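Local coordinates for protein putative aldehyde dehydrogenase (Burkholderia cenocepacia, PDB 4YWE) that probably oxidises aldehydes or oxo compounds with NAD or NADP as acceptor, as a member of the aldehyde dehydrogenase family, at residues 264-269 with 297-302; 302-307 with 375-380. All coordinates share one frame; numbering follows the deposited sequence.

Interaction 1 of 2, residues 264-269 with 297-302; sequences IVFADA and LIERAV
Within the beta-alpha-beta unit made by strand 261-265, helix 271-283 and strand 293-299, V265 with I298 and I264 with L297 form parallel bridges between adjacent strands. V265 bonds through both its backbone N and its O: V265 N donates to L297 O (2.7 Å, N-H...O 177°), and V265 O accepts from E299 N (2.8 Å). I264 CG1 meets L297 CD1 on one sheet face, while V265 and I298 project to the other. Beyond the end of strand 261-265, the side chain of E299, the last residue of its strand, continues the contact. Its CG lies anti to the backbone N (chi1 -176°) and the chain beyond is extended, carrying the carboxylate to the type I turn F266-A269. There E299 OE1 accepts a hydrogen bond from A267 N at 2.8 Å, approached from above the carboxylate plane, and also lies 3.4 Å from F266 CD2 at the ring edge, with ring and carboxylate planes 79° apart. A267 CB packs on A301 CB at 3.9 Å, and both methyls of V302, the N-cap residue of helix 303-315, lean on A267 CA. I264 and L297 pack beneath helix 403-410 and against F400 of neighbouring strand 394-400, F266 sets its ring edge-to-face with F400, and V265 and I298 lie under helix 303-315.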
ATOM      1  N   ILE A 264      -0.907 -26.088  19.440  1.00 16.07           N
ATOM      2  CA  ILE A 264      -1.827 -25.899  20.559  1.00 15.59           C
ATOM      3  C   ILE A 264      -3.183 -26.529  20.254  1.00 18.94           C
ATOM      4  O   ILE A 264      -3.897 -26.079  19.358  1.00 21.80           O
ATOM      5  CB  ILE A 264      -1.982 -24.407  20.900  1.00 17.96           C
ATOM      6  CG1 ILE A 264      -0.610 -23.750  21.054  1.00 19.82           C
ATOM      7  CG2 ILE A 264      -2.803 -24.233  22.170  1.00 21.00           C
ATOM      8  CD1 ILE A 264      -0.663 -22.241  21.172  1.00 21.09           C
ATOM      9  N   VAL A 265      -3.536 -27.568  21.008  1.00 16.23           N
ATOM     10  CA  VAL A 265      -4.776 -28.299  20.771  1.00 21.46           C
ATOM     11  C   VAL A 265      -5.744 -28.162  21.944  1.00 24.71           C
ATOM     12  O   VAL A 265      -5.393 -28.453  23.089  1.00 26.14           O
ATOM     13  CB  VAL A 265      -4.494 -29.787  20.491  1.00 19.38           C
ATOM     14  CG1 VAL A 265      -5.781 -30.505  20.113  1.00 17.74           C
ATOM     15  CG2 VAL A 265      -3.454 -29.935  19.391  1.00 16.48           C
ATOM     16  N   PHE A 266      -6.967 -27.728  21.649  1.00 24.76           N
ATOM     17  CA  PHE A 266      -8.008 -27.601  22.667  1.00 21.42           C
ATOM     18  C   PHE A 266      -8.986 -28.769  22.604  1.00 21.05           C
ATOM     19  O   PHE A 266      -9.004 -29.523  21.633  1.00 23.50           O
ATOM     20  CB  PHE A 266      -8.759 -26.280  22.507  1.00 21.82           C
ATOM     21  CG  PHE A 266      -7.956 -25.079  22.905  1.00 18.21           C
ATOM     22  CD1 PHE A 266      -7.039 -24.523  22.031  1.00 17.43           C
ATOM     23  CD2 PHE A 266      -8.115 -24.508  24.157  1.00 18.59           C
ATOM     24  CE1 PHE A 266      -6.296 -23.422  22.397  1.00 19.92           C
ATOM     25  CE2 PHE A 266      -7.374 -23.404  24.529  1.00 21.52           C
ATOM     26  CZ  PHE A 266      -6.463 -22.860  23.649  1.00 21.76           C
ATOM     27  N   ALA A 267      -9.803 -28.902  23.646  1.00 20.13           N
ATOM     28  CA  ALA A 267     -10.730 -30.024  23.770  1.00 21.87           C
ATOM     29  C   ALA A 267     -11.805 -30.025  22.685  1.00 24.31           C
ATOM     30  O   ALA A 267     -12.390 -31.065  22.386  1.00 27.50           O
ATOM     31  CB  ALA A 267     -11.381 -30.015  25.149  1.00 22.99           C
ATOM     32  N   ASP A 268     -12.065 -28.862  22.098  1.00 24.55           N
ATOM     33  CA  ASP A 268     -13.114 -28.740  21.091  1.00 26.04           C
ATOM     34  C   ASP A 268     -12.565 -28.845  19.671  1.00 24.84           C
ATOM     35  O   ASP A 268     -13.259 -28.528  18.709  1.00 20.99           O
ATOM     36  CB  ASP A 268     -13.862 -27.414  21.261  1.00 21.63           C
ATOM     37  CG  ASP A 268     -13.009 -26.209  20.905  1.00 29.81           C
ATOM     38  OD1 ASP A 268     -11.765 -26.309  20.972  1.00 26.03           O
ATOM     39  OD2 ASP A 268     -13.587 -25.157  20.559  1.00 29.16           O
ATOM     40  N   ALA A 269     -11.319 -29.291  19.542  1.00 23.30           N
ATOM     41  CA  ALA A 269     -10.672 -29.357  18.235  1.00 24.30           C
ATOM     42  C   ALA A 269     -11.049 -30.627  17.480  1.00 22.77           C
ATOM     43  O   ALA A 269     -11.430 -31.633  18.079  1.00 25.83           O
ATOM     44  CB  ALA A 269      -9.159 -29.267  18.388  1.00 18.72           C
ATOM     45  N   LEU A 297       0.961 -28.864  22.587  1.00 21.71           N
ATOM     46  CA  LEU A 297       0.338 -28.473  23.844  1.00 20.86           C
ATOM     47  C   LEU A 297      -1.143 -28.825  23.799  1.00 16.47           C
ATOM     48  O   LEU A 297      -1.895 -28.270  23.000  1.00 16.34           O
ATOM     49  CB  LEU A 297       0.530 -26.977  24.100  1.00 21.32           C
ATOM     50  CG  LEU A 297       1.939 -26.434  23.839  1.00 21.77           C
ATOM     51  CD1 LEU A 297       1.986 -24.927  24.039  1.00 14.87           C
ATOM     52  CD2 LEU A 297       2.963 -27.128  24.726  1.00 23.94           C
ATOM     53  N   ILE A 298      -1.552 -29.754  24.656  1.00 18.23           N
ATOM     54  CA  ILE A 298      -2.909 -30.283  24.617  1.00 20.17           C
ATOM     55  C   ILE A 298      -3.676 -29.921  25.880  1.00 22.32           C
ATOM     56  O   ILE A 298      -3.164 -30.075  26.987  1.00 24.36           O
ATOM     57  CB  ILE A 298      -2.896 -31.810  24.425  1.00 18.08           C
ATOM     58  CG1 ILE A 298      -1.863 -32.212  23.372  1.00 17.56           C
ATOM     59  CG2 ILE A 298      -4.282 -32.308  24.050  1.00 18.63           C
ATOM     60  CD1 ILE A 298      -1.545 -33.694  23.365  1.00 17.97           C
ATOM     61  N   GLU A 299      -4.906 -29.445  25.715  1.00 22.41           N
ATOM     62  CA  GLU A 299      -5.770 -29.173  26.857  1.00 24.11           C
ATOM     63  C   GLU A 299      -5.973 -30.463  27.647  1.00 23.85           C
ATOM     64  O   GLU A 299      -6.041 -31.546  27.066  1.00 23.48           O
ATOM     65  CB  GLU A 299      -7.112 -28.597  26.401  1.00 24.79           C
ATOM     66  CG  GLU A 299      -8.033 -28.189  27.539  1.00 26.71           C
ATOM     67  CD  GLU A 299      -9.310 -27.537  27.051  1.00 28.72           C
ATOM     68  OE1 GLU A 299      -9.396 -27.222  25.845  1.00 25.59           O
ATOM     69  OE2 GLU A 299     -10.231 -27.341  27.873  1.00 33.79           O
ATOM     70  N   ARG A 300      -6.056 -30.337  28.968  1.00 22.41           N
ATOM     71  CA  ARG A 300      -6.092 -31.489  29.866  1.00 22.91           C
ATOM     72  C   ARG A 300      -7.191 -32.496  29.527  1.00 23.51           C
ATOM     73  O   ARG A 300      -6.984 -33.705  29.632  1.00 24.31           O
ATOM     74  CB  ARG A 300      -6.262 -31.021  31.313  1.00 24.48           C
ATOM     75  CG  ARG A 300      -5.098 -30.203  31.843  1.00 24.89           C
ATOM     76  CD  ARG A 300      -5.190 -30.025  33.351  1.00 31.12           C
ATOM     77  NE  ARG A 300      -4.001 -29.383  33.903  1.00 37.08           N
ATOM     78  CZ  ARG A 300      -3.803 -29.158  35.197  1.00 41.44           C
ATOM     79  NH1 ARG A 300      -4.719 -29.525  36.084  1.00 42.78           N
ATOM     80  NH2 ARG A 300      -2.689 -28.568  35.607  1.00 42.41           N
ATOM     81  N   ALA A 301      -8.349 -31.993  29.112  1.00 24.91           N
ATOM     82  CA  ALA A 301      -9.508 -32.838  28.838  1.00 26.87           C
ATOM     83  C   ALA A 301      -9.235 -33.877  27.751  1.00 29.70           C
ATOM     84  O   ALA A 301      -9.776 -34.981  27.793  1.00 34.32           O
ATOM     85  CB  ALA A 301     -10.701 -31.978  28.450  1.00 27.60           C
ATOM     86  N   VAL A 302      -8.395 -33.525  26.782  1.00 28.83           N
ATOM     87  CA  VAL A 302      -8.111 -34.426  25.671  1.00 26.71           C
ATOM     88  C   VAL A 302      -6.626 -34.767  25.585  1.00 24.82           C
ATOM     89  O   VAL A 302      -6.158 -35.252  24.556  1.00 21.70           O
ATOM     90  CB  VAL A 302      -8.600 -33.827  24.338  1.00 27.17           C
ATOM     91  CG1 VAL A 302     -10.115 -33.689  24.342  1.00 30.31           C
ATOM     92  CG2 VAL A 302      -7.937 -32.484  24.081  1.00 24.46           C
TER

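Interaction 2 of 2, residues 302-307 with 375-380; sequences VYEPLV and LLRDVP
Y303 reaches D378 with CG anti to the backbone N (chi1 175°), and E304 meets R377 through bends in both chains, at chi2 (-72°) in the glutamate and at chi3 (-59°) in the arginine. The guanidinium grips the E304 carboxylate end-on: R377 NH2 bonds E304 OE2 at 2.6 Å and R377 NH1 bonds E304 OE1 at 3.1 Å. Both oxygens are met on their syn sides, close to the guanidinium plane. R377 NE also donates to D378 OD2 (2.8 Å) in its own segment, so the cation sits between two carboxylates in a salt-bridge network that holds the guanidinium's position and orientation. D378 OD1 accepts a hydrogen bond from Y303 OH (2.8 Å), approached from above the carboxylate plane. Y303 CE2 comes within 3.5 Å of R377 NH2, the ring standing almost perpendicular to the guanidinium. One turn along the helix, V307 CG1 touches R377 NH1 at 4.0 Å, and L375 CD2 approaches V307 O. The contact thus joins the first turn of helix 303-315 to the end of strand 374-376 and the loop that follows it, with L375 packing on L310, A311 and F314 farther along that helix and Y303 resting on strands 293-299 and 394-400.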
ATOM      1  N   VAL A 302      -8.395 -33.525  26.782  1.00 28.83           N
ATOM      2  CA  VAL A 302      -8.111 -34.426  25.671  1.00 26.71           C
ATOM      3  C   VAL A 302      -6.626 -34.767  25.585  1.00 24.82           C
ATOM      4  O   VAL A 302      -6.158 -35.252  24.556  1.00 21.70           O
ATOM      5  CB  VAL A 302      -8.600 -33.827  24.338  1.00 27.17           C
ATOM      6  CG1 VAL A 302     -10.115 -33.689  24.342  1.00 30.31           C
ATOM      7  CG2 VAL A 302      -7.937 -32.484  24.081  1.00 24.46           C
ATOM      8  N   TYR A 303      -5.892 -34.521  26.666  1.00 25.70           N
ATOM      9  CA  TYR A 303      -4.455 -34.786  26.691  1.00 26.32           C
ATOM     10  C   TYR A 303      -4.152 -36.268  26.481  1.00 25.88           C
ATOM     11  O   TYR A 303      -3.466 -36.637  25.530  1.00 25.32           O
ATOM     12  CB  TYR A 303      -3.839 -34.305  28.008  1.00 25.29           C
ATOM     13  CG  TYR A 303      -2.372 -34.650  28.161  1.00 24.97           C
ATOM     14  CD1 TYR A 303      -1.418 -34.115  27.303  1.00 23.21           C
ATOM     15  CD2 TYR A 303      -1.941 -35.506  29.167  1.00 24.62           C
ATOM     16  CE1 TYR A 303      -0.076 -34.427  27.440  1.00 19.11           C
ATOM     17  CE2 TYR A 303      -0.602 -35.823  29.312  1.00 22.95           C
ATOM     18  CZ  TYR A 303       0.326 -35.281  28.447  1.00 23.38           C
ATOM     19  OH  TYR A 303       1.659 -35.597  28.588  1.00 19.58           O
ATOM     20  N   GLU A 304      -4.670 -37.111  27.368  1.00 28.32           N
ATOM     21  CA  GLU A 304      -4.446 -38.553  27.278  1.00 26.12           C
ATOM     22  C   GLU A 304      -5.025 -39.197  26.005  1.00 27.22           C
ATOM     23  O   GLU A 304      -4.370 -40.049  25.405  1.00 25.91           O
ATOM     24  CB  GLU A 304      -5.011 -39.254  28.520  1.00 25.04           C
ATOM     25  CG  GLU A 304      -4.348 -38.839  29.827  1.00 25.57           C
ATOM     26  CD  GLU A 304      -2.935 -39.379  29.972  1.00 27.17           C
ATOM     27  OE1 GLU A 304      -2.556 -40.287  29.205  1.00 29.02           O
ATOM     28  OE2 GLU A 304      -2.201 -38.893  30.858  1.00 25.19           O
ATOM     29  N   PRO A 305      -6.252 -38.812  25.589  1.00 29.02           N
ATOM     30  CA  PRO A 305      -6.730 -39.396  24.328  1.00 29.09           C
ATOM     31  C   PRO A 305      -5.880 -39.037  23.105  1.00 24.93           C
ATOM     32  O   PRO A 305      -5.645 -39.898  22.259  1.00 28.02           O
ATOM     33  CB  PRO A 305      -8.138 -38.813  24.188  1.00 28.81           C
ATOM     34  CG  PRO A 305      -8.565 -38.543  25.579  1.00 26.66           C
ATOM     35  CD  PRO A 305      -7.328 -38.080  26.283  1.00 28.57           C
ATOM     36  N   LEU A 306      -5.428 -37.791  23.015  1.00 22.65           N
ATOM     37  CA  LEU A 306      -4.656 -37.353  21.855  1.00 22.70           C
ATOM     38  C   LEU A 306      -3.252 -37.956  21.859  1.00 24.12           C
ATOM     39  O   LEU A 306      -2.699 -38.259  20.801  1.00 22.56           O
ATOM     40  CB  LEU A 306      -4.576 -35.826  21.805  1.00 21.46           C
ATOM     41  CG  LEU A 306      -3.861 -35.226  20.593  1.00 23.31           C
ATOM     42  CD1 LEU A 306      -4.457 -35.761  19.297  1.00 24.89           C
ATOM     43  CD2 LEU A 306      -3.928 -33.707  20.623  1.00 23.59           C
ATOM     44  N   VAL A 307      -2.680 -38.127  23.047  1.00 22.70           N
ATOM     45  CA  VAL A 307      -1.367 -38.751  23.177  1.00 21.80           C
ATOM     46  C   VAL A 307      -1.423 -40.195  22.689  1.00 23.04           C
ATOM     47  O   VAL A 307      -0.524 -40.657  21.983  1.00 22.58           O
ATOM     48  CB  VAL A 307      -0.851 -38.677  24.629  1.00 20.19           C
ATOM     49  CG1 VAL A 307       0.300 -39.650  24.843  1.00 21.16           C
ATOM     50  CG2 VAL A 307      -0.419 -37.258  24.964  1.00 19.52           C
ATOM     51  N   LEU A 375       7.999 -39.956  20.128  1.00 20.07           N
ATOM     52  CA  LEU A 375       6.978 -39.202  20.842  1.00 20.96           C
ATOM     53  C   LEU A 375       7.181 -39.321  22.346  1.00 23.11           C
ATOM     54  O   LEU A 375       7.039 -40.403  22.915  1.00 24.65           O
ATOM     55  CB  LEU A 375       5.580 -39.694  20.467  1.00 22.63           C
ATOM     56  CG  LEU A 375       4.438 -39.111  21.303  1.00 18.52           C
ATOM     57  CD1 LEU A 375       4.269 -37.621  21.036  1.00 17.75           C
ATOM     58  CD2 LEU A 375       3.146 -39.862  21.039  1.00 19.07           C
ATOM     59  N   LEU A 376       7.512 -38.205  22.987  1.00 23.31           N
ATOM     60  CA  LEU A 376       7.700 -38.187  24.433  1.00 18.51           C
ATOM     61  C   LEU A 376       6.591 -37.387  25.108  1.00 18.41           C
ATOM     62  O   LEU A 376       6.105 -36.396  24.561  1.00 21.71           O
ATOM     63  CB  LEU A 376       9.072 -37.615  24.799  1.00 22.87           C
ATOM     64  CG  LEU A 376      10.276 -38.511  24.492  1.00 26.79           C
ATOM     65  CD1 LEU A 376      10.727 -38.371  23.041  1.00 29.13           C
ATOM     66  CD2 LEU A 376      11.423 -38.222  25.445  1.00 26.77           C
ATOM     67  N   ARG A 377       6.199 -37.824  26.299  1.00 19.02           N
ATOM     68  CA  ARG A 377       5.067 -37.229  26.998  1.00 19.11           C
ATOM     69  C   ARG A 377       5.458 -36.689  28.367  1.00 22.28           C
ATOM     70  O   ARG A 377       6.521 -37.021  28.893  1.00 21.03           O
ATOM     71  CB  ARG A 377       3.945 -38.257  27.154  1.00 22.99           C
ATOM     72  CG  ARG A 377       4.377 -39.533  27.859  1.00 26.38           C
ATOM     73  CD  ARG A 377       3.177 -40.361  28.277  1.00 26.39           C
ATOM     74  NE  ARG A 377       2.302 -39.613  29.172  1.00 27.52           N
ATOM     75  CZ  ARG A 377       1.004 -39.851  29.317  1.00 29.03           C
ATOM     76  NH1 ARG A 377       0.425 -40.818  28.619  1.00 31.52           N
ATOM     77  NH2 ARG A 377       0.284 -39.119  30.154  1.00 27.73           N
ATOM     78  N   ASP A 378       4.583 -35.859  28.931  1.00 23.19           N
ATOM     79  CA  ASP A 378       4.771 -35.289  30.263  1.00 22.58           C
ATOM     80  C   ASP A 378       6.085 -34.525  30.356  1.00 19.25           C
ATOM     81  O   ASP A 378       6.722 -34.490  31.408  1.00 21.17           O
ATOM     82  CB  ASP A 378       4.719 -36.388  31.328  1.00 26.00           C
ATOM     83  CG  ASP A 378       3.459 -37.227  31.237  1.00 25.75           C
ATOM     84  OD1 ASP A 378       2.368 -36.647  31.057  1.00 25.53           O
ATOM     85  OD2 ASP A 378       3.561 -38.467  31.334  1.00 26.72           O
ATOM     86  N   VAL A 379       6.485 -33.920  29.243  1.00 19.87           N
ATOM     87  CA  VAL A 379       7.736 -33.178  29.174  1.00 20.27           C
ATOM     88  C   VAL A 379       7.641 -31.900  29.996  1.00 24.24           C
ATOM     89  O   VAL A 379       6.778 -31.060  29.742  1.00 17.77           O
ATOM     90  CB  VAL A 379       8.107 -32.855  27.717  1.00 19.60           C
ATOM     91  CG1 VAL A 379       9.421 -32.092  27.663  1.00 20.00           C
ATOM     92  CG2 VAL A 379       8.188 -34.131  26.890  1.00 17.79           C
ATOM     93  N   PRO A 380       8.528 -31.751  30.990  1.00 23.20           N
ATOM     94  CA  PRO A 380       8.590 -30.504  31.759  1.00 20.14           C
ATOM     95  C   PRO A 380       8.899 -29.320  30.853  1.00 22.47           C
ATOM     96  O   PRO A 380       9.803 -29.416  30.023  1.00 24.94           O
ATOM     97  CB  PRO A 380       9.733 -30.752  32.751  1.00 19.94           C
ATOM     98  CG  PRO A 380       9.853 -32.241  32.837  1.00 21.40           C
ATOM     99  CD  PRO A 380       9.502 -32.746  31.468  1.00 21.58           C
TER

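Interactions 1 and 2 follow each other along the chain and share V302, where strand 293-299 gives way to helix 303-315; their centres are 10 Å apart. The helix lies across the sheet face bearing V265 and I298, so the two contacts touch directly: I298 CG2 is 3.6 Å from Y303 CA, and L306 CD2 is 3.6 Å from I298 CD1 and 3.7 Å from V265 CG1. Interaction 1 joins adjacent strands of the mixed sheet, whereas interaction 2 ties the covering helix to strand 374-376 of that sheet. Interaction 1 is structural packing away from the metal sites and the predicted active-site residue E256; in interaction 2 the D378 side chain is about 11 Å from that of D350, a calcium-binding residue whose ion is absent from this chain.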